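Local coordinates for protein peroxidase (Cellulomonas bogoriensis 69B4 = DSM 16987, PDB 6QZO) that binds heme b and is probably a peroxidase of the dye-decolorizing (DyP) family, oxidising substrates at the expense of hydrogen peroxide, at residues A[201-215]-A[299-311]. Numbering follows the deposited sequence.
Sequences EGTANLDPRTDPDLL and TQREETFLRRAYN. With HEM (protoporphyrin IX containing Fe), chain I.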
loop_
_atom_site.group_PDB
_atom_site.type_symbol
_atom_site.label_atom_id
_atom_site.label_comp_id
_atom_site.label_asym_id
_atom_site.label_seq_id
_atom_site.Cartn_x
_atom_site.Cartn_y
_atom_site.Cartn_z
ATOM N N GLU A 201 -7.210 -16.237 -8.949
ATOM C CA GLU A 201 -6.895 -16.974 -7.697
ATOM C C GLU A 201 -8.187 -17.014 -6.863
ATOM O O GLU A 201 -8.841 -15.941 -6.733
ATOM C CB GLU A 201 -5.704 -16.296 -7.003
ATOM C CG GLU A 201 -5.597 -16.530 -5.495
ATOM C CD GLU A 201 -4.690 -17.657 -5.019
ATOM O OE1 GLU A 201 -3.688 -17.940 -5.717
ATOM O OE2 GLU A 201 -4.973 -18.230 -3.916
ATOM N N GLY A 202 -8.569 -18.200 -6.366
ATOM C CA GLY A 202 -9.631 -18.362 -5.351
ATOM C C GLY A 202 -10.819 -19.173 -5.832
ATOM O O GLY A 202 -11.775 -19.345 -5.062
ATOM N N THR A 203 -10.743 -19.705 -7.047
ATOM C CA THR A 203 -11.858 -20.396 -7.747
ATOM C C THR A 203 -12.289 -21.648 -6.972
ATOM O O THR A 203 -13.472 -21.739 -6.626
ATOM C CB THR A 203 -11.428 -20.734 -9.173
ATOM O OG1 THR A 203 -11.056 -19.496 -9.790
ATOM C CG2 THR A 203 -12.510 -21.430 -9.957
ATOM N N ALA A 204 -11.379 -22.605 -6.773
ATOM C CA ALA A 204 -11.642 -23.907 -6.106
ATOM C C ALA A 204 -11.205 -23.818 -4.641
ATOM O O ALA A 204 -10.178 -24.415 -4.287
ATOM C CB ALA A 204 -10.925 -25.020 -6.834
ATOM N N ASN A 205 -11.944 -23.052 -3.841
ATOM C CA ASN A 205 -11.642 -22.802 -2.404
ATOM C C ASN A 205 -12.547 -23.702 -1.551
ATOM O O ASN A 205 -13.582 -24.184 -2.061
ATOM C CB ASN A 205 -11.800 -21.316 -2.060
ATOM C CG ASN A 205 -10.853 -20.839 -0.979
ATOM O OD1 ASN A 205 -10.239 -21.642 -0.277
ATOM N ND2 ASN A 205 -10.708 -19.531 -0.853
ATOM N N LEU A 206 -12.159 -23.918 -0.295
ATOM C CA LEU A 206 -13.005 -24.549 0.747
ATOM C C LEU A 206 -14.276 -23.711 0.898
ATOM O O LEU A 206 -14.160 -22.473 0.999
ATOM C CB LEU A 206 -12.217 -24.610 2.058
ATOM C CG LEU A 206 -13.001 -25.079 3.278
ATOM C CD1 LEU A 206 -13.680 -26.414 2.991
ATOM C CD2 LEU A 206 -12.096 -25.197 4.499
ATOM N N ASP A 207 -15.439 -24.359 0.858
ATOM C CA ASP A 207 -16.745 -23.738 1.199
ATOM C C ASP A 207 -17.062 -24.035 2.660
ATOM O O ASP A 207 -17.494 -25.134 2.998
ATOM C CB ASP A 207 -17.880 -24.237 0.304
ATOM C CG ASP A 207 -19.169 -23.462 0.487
ATOM O OD1 ASP A 207 -19.258 -22.686 1.460
ATOM O OD2 ASP A 207 -20.064 -23.624 -0.356
ATOM N N PRO A 208 -16.881 -23.057 3.573
ATOM C CA PRO A 208 -17.199 -23.275 4.988
ATOM C C PRO A 208 -18.697 -23.421 5.308
ATOM O O PRO A 208 -19.009 -23.803 6.418
ATOM C CB PRO A 208 -16.595 -22.035 5.665
ATOM C CG PRO A 208 -16.634 -20.966 4.591
ATOM C CD PRO A 208 -16.363 -21.706 3.300
ATOM N N ARG A 209 -19.590 -23.121 4.355
ATOM C CA ARG A 209 -21.064 -23.315 4.513
ATOM C C ARG A 209 -21.396 -24.805 4.366
ATOM O O ARG A 209 -22.297 -25.279 5.086
ATOM C CB ARG A 209 -21.852 -22.466 3.510
ATOM C CG ARG A 209 -21.599 -20.974 3.666
ATOM C CD ARG A 209 -22.518 -20.058 2.884
ATOM N NE ARG A 209 -21.722 -19.272 1.938
ATOM C CZ ARG A 209 -21.524 -19.556 0.647
ATOM N NH1 ARG A 209 -22.102 -20.602 0.082
ATOM N NH2 ARG A 209 -20.752 -18.760 -0.079
ATOM N N THR A 210 -20.687 -25.515 3.481
ATOM C CA THR A 210 -20.882 -26.972 3.246
ATOM C C THR A 210 -19.981 -27.774 4.193
ATOM O O THR A 210 -20.432 -28.831 4.677
ATOM C CB THR A 210 -20.589 -27.367 1.791
ATOM O OG1 THR A 210 -19.192 -27.169 1.574
ATOM C CG2 THR A 210 -21.396 -26.593 0.772
ATOM N N ASP A 211 -18.756 -27.303 4.444
ATOM C CA ASP A 211 -17.694 -28.102 5.111
ATOM C C ASP A 211 -17.141 -27.343 6.318
ATOM O O ASP A 211 -15.929 -27.177 6.445
ATOM C CB ASP A 211 -16.625 -28.484 4.085
ATOM C CG ASP A 211 -17.153 -29.395 2.982
ATOM O OD1 ASP A 211 -17.672 -30.485 3.315
ATOM O OD2 ASP A 211 -17.064 -29.013 1.804
ATOM N N PRO A 212 -17.998 -26.899 7.270
ATOM C CA PRO A 212 -17.530 -26.110 8.413
ATOM C C PRO A 212 -16.539 -26.871 9.313
ATOM O O PRO A 212 -15.701 -26.229 9.919
ATOM C CB PRO A 212 -18.819 -25.777 9.185
ATOM C CG PRO A 212 -19.817 -26.858 8.756
ATOM C CD PRO A 212 -19.451 -27.155 7.316
ATOM N N ASP A 213 -16.621 -28.206 9.355
ATOM C CA ASP A 213 -15.771 -29.061 10.229
ATOM C C ASP A 213 -14.314 -29.055 9.736
ATOM O O ASP A 213 -13.435 -29.482 10.522
ATOM C CB ASP A 213 -16.321 -30.489 10.309
ATOM C CG ASP A 213 -16.297 -31.222 8.980
ATOM O OD1 ASP A 213 -16.981 -30.757 8.032
ATOM O OD2 ASP A 213 -15.575 -32.240 8.892
ATOM N N LEU A 214 -14.060 -28.619 8.495
ATOM C CA LEU A 214 -12.694 -28.571 7.907
ATOM C C LEU A 214 -12.029 -27.214 8.162
ATOM O O LEU A 214 -10.839 -27.086 7.830
ATOM C CB LEU A 214 -12.781 -28.862 6.404
ATOM C CG LEU A 214 -13.332 -30.236 6.029
ATOM C CD1 LEU A 214 -13.281 -30.459 4.520
ATOM C CD2 LEU A 214 -12.573 -31.346 6.748
ATOM N N LEU A 215 -12.752 -26.255 8.739
ATOM C CA LEU A 215 -12.242 -24.901 9.065
ATOM C C LEU A 215 -12.211 -24.699 10.580
ATOM O O LEU A 215 -11.166 -24.263 11.118
ATOM C CB LEU A 215 -13.166 -23.872 8.404
ATOM C CG LEU A 215 -12.868 -22.411 8.734
ATOM C CD1 LEU A 215 -11.466 -22.062 8.284
ATOM C CD2 LEU A 215 -13.896 -21.490 8.101
ATOM N N THR A 299 -6.470 -34.832 -2.060
ATOM C CA THR A 299 -6.293 -36.304 -2.229
ATOM C C THR A 299 -7.257 -37.037 -1.288
ATOM O O THR A 299 -7.678 -38.135 -1.629
ATOM C CB THR A 299 -4.817 -36.671 -2.035
ATOM O OG1 THR A 299 -4.299 -36.923 -3.343
ATOM C CG2 THR A 299 -4.571 -37.849 -1.127
ATOM N N GLN A 300 -7.563 -36.434 -0.137
ATOM C CA GLN A 300 -8.567 -36.906 0.846
ATOM C C GLN A 300 -9.432 -35.708 1.232
ATOM O O GLN A 300 -8.940 -34.584 1.122
ATOM C CB GLN A 300 -7.869 -37.468 2.084
ATOM C CG GLN A 300 -6.911 -38.599 1.783
ATOM C CD GLN A 300 -7.628 -39.895 1.489
ATOM O OE1 GLN A 300 -8.850 -40.026 1.628
ATOM N NE2 GLN A 300 -6.850 -40.890 1.108
ATOM N N ARG A 301 -10.659 -35.952 1.688
ATOM C CA ARG A 301 -11.627 -34.878 2.031
ATOM C C ARG A 301 -10.915 -33.761 2.813
ATOM O O ARG A 301 -11.171 -32.575 2.483
ATOM C CB ARG A 301 -12.793 -35.420 2.849
ATOM C CG ARG A 301 -13.717 -34.326 3.366
ATOM C CD ARG A 301 -15.092 -34.842 3.736
ATOM N NE ARG A 301 -15.936 -33.699 4.063
ATOM C CZ ARG A 301 -15.965 -33.079 5.245
ATOM N NH1 ARG A 301 -15.209 -33.494 6.251
ATOM N NH2 ARG A 301 -16.776 -32.050 5.425
ATOM N N GLU A 302 -10.053 -34.104 3.776
ATOM C CA GLU A 302 -9.527 -33.133 4.776
ATOM C C GLU A 302 -8.365 -32.309 4.199
ATOM O O GLU A 302 -8.029 -31.288 4.826
ATOM C CB GLU A 302 -9.171 -33.835 6.094
ATOM C CG GLU A 302 -8.019 -34.820 6.018
ATOM C CD GLU A 302 -8.312 -36.250 5.612
ATOM O OE1 GLU A 302 -9.525 -36.591 5.490
ATOM O OE2 GLU A 302 -7.321 -37.003 5.412
ATOM N N GLU A 303 -7.814 -32.686 3.040
ATOM C CA GLU A 303 -6.643 -32.012 2.412
ATOM C C GLU A 303 -7.108 -30.765 1.630
ATOM O O GLU A 303 -6.813 -30.656 0.430
ATOM C CB GLU A 303 -5.887 -32.992 1.513
ATOM C CG GLU A 303 -5.189 -34.087 2.279
ATOM C CD GLU A 303 -4.344 -34.992 1.399
ATOM O OE1 GLU A 303 -4.490 -34.891 0.161
ATOM O OE2 GLU A 303 -3.512 -35.767 1.940
ATOM N N THR A 304 -7.766 -29.841 2.325
ATOM C CA THR A 304 -8.335 -28.577 1.804
ATOM C C THR A 304 -8.250 -27.532 2.920
ATOM O O THR A 304 -8.031 -27.925 4.091
ATOM C CB THR A 304 -9.750 -28.818 1.270
ATOM O OG1 THR A 304 -10.211 -27.656 0.574
ATOM C CG2 THR A 304 -10.726 -29.172 2.366
ATOM N N PHE A 305 -8.379 -26.254 2.583
ATOM C CA PHE A 305 -8.269 -25.129 3.540
ATOM C C PHE A 305 -8.835 -23.873 2.873
ATOM O O PHE A 305 -8.903 -23.827 1.624
ATOM C CB PHE A 305 -6.810 -24.949 3.989
ATOM C CG PHE A 305 -5.798 -25.186 2.902
ATOM C CD1 PHE A 305 -5.492 -24.192 1.985
ATOM C CD2 PHE A 305 -5.195 -26.423 2.766
ATOM C CE1 PHE A 305 -4.591 -24.428 0.959
ATOM C CE2 PHE A 305 -4.296 -26.658 1.741
ATOM C CZ PHE A 305 -3.991 -25.658 0.843
ATOM N N LEU A 306 -9.269 -22.915 3.693
ATOM C CA LEU A 306 -9.760 -21.595 3.227
ATOM C C LEU A 306 -8.543 -20.728 2.885
ATOM O O LEU A 306 -7.902 -20.198 3.819
ATOM C CB LEU A 306 -10.619 -20.944 4.311
ATOM C CG LEU A 306 -11.278 -19.621 3.915
ATOM C CD1 LEU A 306 -12.153 -19.786 2.673
ATOM C CD2 LEU A 306 -12.055 -19.037 5.076
ATOM N N ARG A 307 -8.238 -20.608 1.598
ATOM C CA ARG A 307 -7.234 -19.628 1.124
ATOM C C ARG A 307 -7.890 -18.251 1.211
ATOM O O ARG A 307 -9.070 -18.131 0.827
ATOM C CB ARG A 307 -6.769 -19.965 -0.296
ATOM C CG ARG A 307 -5.963 -21.246 -0.359
ATOM C CD ARG A 307 -5.627 -21.616 -1.791
ATOM N NE ARG A 307 -6.816 -21.981 -2.537
ATOM C CZ ARG A 307 -7.070 -21.681 -3.805
ATOM N NH1 ARG A 307 -6.228 -20.965 -4.525
ATOM N NH2 ARG A 307 -8.182 -22.120 -4.375
ATOM N N ARG A 308 -7.142 -17.276 1.727
ATOM C CA ARG A 308 -7.603 -15.877 1.871
ATOM C C ARG A 308 -6.415 -14.976 1.545
ATOM O O ARG A 308 -5.981 -14.208 2.432
ATOM C CB ARG A 308 -8.176 -15.685 3.279
ATOM C CG ARG A 308 -9.244 -14.604 3.344
ATOM C CD ARG A 308 -9.806 -14.510 4.729
ATOM N NE ARG A 308 -10.774 -13.454 4.919
ATOM C CZ ARG A 308 -10.492 -12.182 5.100
ATOM N NH1 ARG A 308 -9.263 -11.735 4.934
ATOM N NH2 ARG A 308 -11.447 -11.345 5.466
ATOM N N ALA A 309 -5.890 -15.121 0.325
ATOM C CA ALA A 309 -4.602 -14.536 -0.108
ATOM C C ALA A 309 -4.779 -13.075 -0.580
ATOM O O ALA A 309 -5.897 -12.663 -0.977
ATOM C CB ALA A 309 -3.976 -15.395 -1.177
ATOM N N TYR A 310 -3.682 -12.333 -0.504
ATOM C CA TYR A 310 -3.566 -10.914 -0.909
ATOM C C TYR A 310 -2.298 -10.761 -1.754
ATOM O O TYR A 310 -1.365 -11.549 -1.570
ATOM C CB TYR A 310 -3.543 -10.031 0.343
ATOM C CG TYR A 310 -4.903 -9.749 0.924
ATOM C CD1 TYR A 310 -5.557 -10.665 1.738
ATOM C CD2 TYR A 310 -5.552 -8.568 0.635
ATOM C CE1 TYR A 310 -6.822 -10.406 2.241
ATOM C CE2 TYR A 310 -6.810 -8.292 1.139
ATOM C CZ TYR A 310 -7.442 -9.203 1.950
ATOM O OH TYR A 310 -8.676 -8.893 2.429
ATOM N N ASN A 311 -2.269 -9.787 -2.653
ATOM C CA ASN A 311 -1.053 -9.427 -3.441
ATOM C C ASN A 311 -0.127 -8.604 -2.546
ATOM O O ASN A 311 -0.636 -7.763 -1.794
ATOM C CB ASN A 311 -1.394 -8.611 -4.696
ATOM C CG ASN A 311 -2.373 -9.329 -5.588
ATOM O OD1 ASN A 311 -2.229 -10.533 -5.813
ATOM N ND2 ASN A 311 -3.376 -8.604 -6.060
HETATM C CHA HEM I . -5.159 -22.985 -6.866
HETATM C CHB HEM I . -1.861 -19.593 -7.746
HETATM C CHC HEM I . 0.724 -21.145 -3.971
HETATM C CHD HEM I . -2.774 -24.265 -2.846
HETATM C C1A HEM I . -4.464 -21.954 -7.437
HETATM C C2A HEM I . -4.817 -21.330 -8.669
HETATM C C3A HEM I . -3.874 -20.386 -8.918
HETATM C C4A HEM I . -2.968 -20.403 -7.835
HETATM C CMA HEM I . -3.794 -19.457 -10.114
HETATM C CAA HEM I . -5.982 -21.687 -9.575
HETATM C CBA HEM I . -7.269 -20.929 -9.252
HETATM C CGA HEM I . -7.844 -21.450 -7.975
HETATM O O1A HEM I . -7.517 -20.856 -6.910
HETATM O O2A HEM I . -8.610 -22.455 -7.992
HETATM C C1B HEM I . -0.875 -19.750 -6.779
HETATM C C2B HEM I . 0.288 -18.934 -6.755
HETATM C C3B HEM I . 1.039 -19.367 -5.689
HETATM C C4B HEM I . 0.274 -20.471 -5.095
HETATM C CMB HEM I . 0.609 -17.796 -7.721
HETATM C CAB HEM I . 2.302 -18.852 -5.126
HETATM C CBB HEM I . 2.838 -17.678 -5.458
HETATM C C1C HEM I . 0.006 -22.121 -3.319
HETATM C C2C HEM I . 0.450 -22.781 -2.174
HETATM C C3C HEM I . -0.519 -23.689 -1.818
HETATM C C4C HEM I . -1.591 -23.563 -2.787
HETATM C CMC HEM I . 1.739 -22.599 -1.421
HETATM C CAC HEM I . -0.242 -24.500 -0.603
HETATM C CBC HEM I . -1.029 -25.405 -0.088
HETATM C C1D HEM I . -3.716 -24.152 -3.888
HETATM C C2D HEM I . -4.953 -24.955 -3.923
HETATM C C3D HEM I . -5.606 -24.616 -5.048
HETATM C C4D HEM I . -4.761 -23.592 -5.685
HETATM C CMD HEM I . -5.446 -26.010 -2.947
HETATM C CAD HEM I . -6.945 -25.184 -5.534
HETATM C CBD HEM I . -6.720 -26.426 -6.422
HETATM C CGD HEM I . -7.984 -27.116 -6.925
HETATM O O1D HEM I . -8.626 -27.888 -6.181
HETATM O O2D HEM I . -8.394 -26.957 -8.110
HETATM N NA HEM I . -3.333 -21.375 -6.941
HETATM N NB HEM I . -0.840 -20.644 -5.790
HETATM N NC HEM I . -1.216 -22.595 -3.693
HETATM N ND HEM I . -3.659 -23.357 -4.966
HETATM FE FE HEM I . -2.312 -22.104 -5.406
HETATM O O HOH W 1 -6.784 -16.838 -2.057
#
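In the heme pocket of this DyP-type peroxidase, Arg307 of strand 306-314 and the loop 201-205 close together on one propionate. Arg307 CZ is 3.5 Å from HEM C3D, which lies over the centre of one guanidinium face; the bend at chi3 (-67°) turns the group roughly parallel to the macrocycle. Arg307 NH1 lies 2.7 Å from HEM O1A, and NH2 bonds the same oxygen. Gly202 N and Ala204 N donate to HEM O1A and O2A respectively, so O1A is held by three N-H groups and O2A by one, which probably favours the ionised carboxylate. Glu201 OE2 forms a salt bridge to Arg307 NH1 at 3.1 Å, the carboxylate and guanidinium planes 64° apart, and a water joins that oxygen to Ala309 N.

The side-chain amide of Asn205 pairs with the backbone of Arg307 much as a neighbouring strand would: OD1 takes Arg307 N through an in-plane lone pair, while ND2 gives a nearly straight bond (165°) to Arg307 O at 2.7 Å. With an alanine in place of Asn205, the N-H and C=O of Arg307 would probably lose both mates, leaving the strand less firmly tied to the loop.

Farther out, Leu214 CD1 meets Thr304 CG2 at 3.6 Å and lies over the centre of one face of the Arg301 guanidinium. NH1 and NH2 of Arg301 bind OD2 and OD1 of Asp213, nearly coplanar, each on a syn lone pair; NH2 also meets Asp211 OD1 on the anti side, out of the carboxylate plane, completing a salt-bridge network. Nearer the iron, a GXXDG-type loop, here with glutamate for aspartate, sits beside an arginine on one heme face, as in the distal pocket of DyP peroxidases.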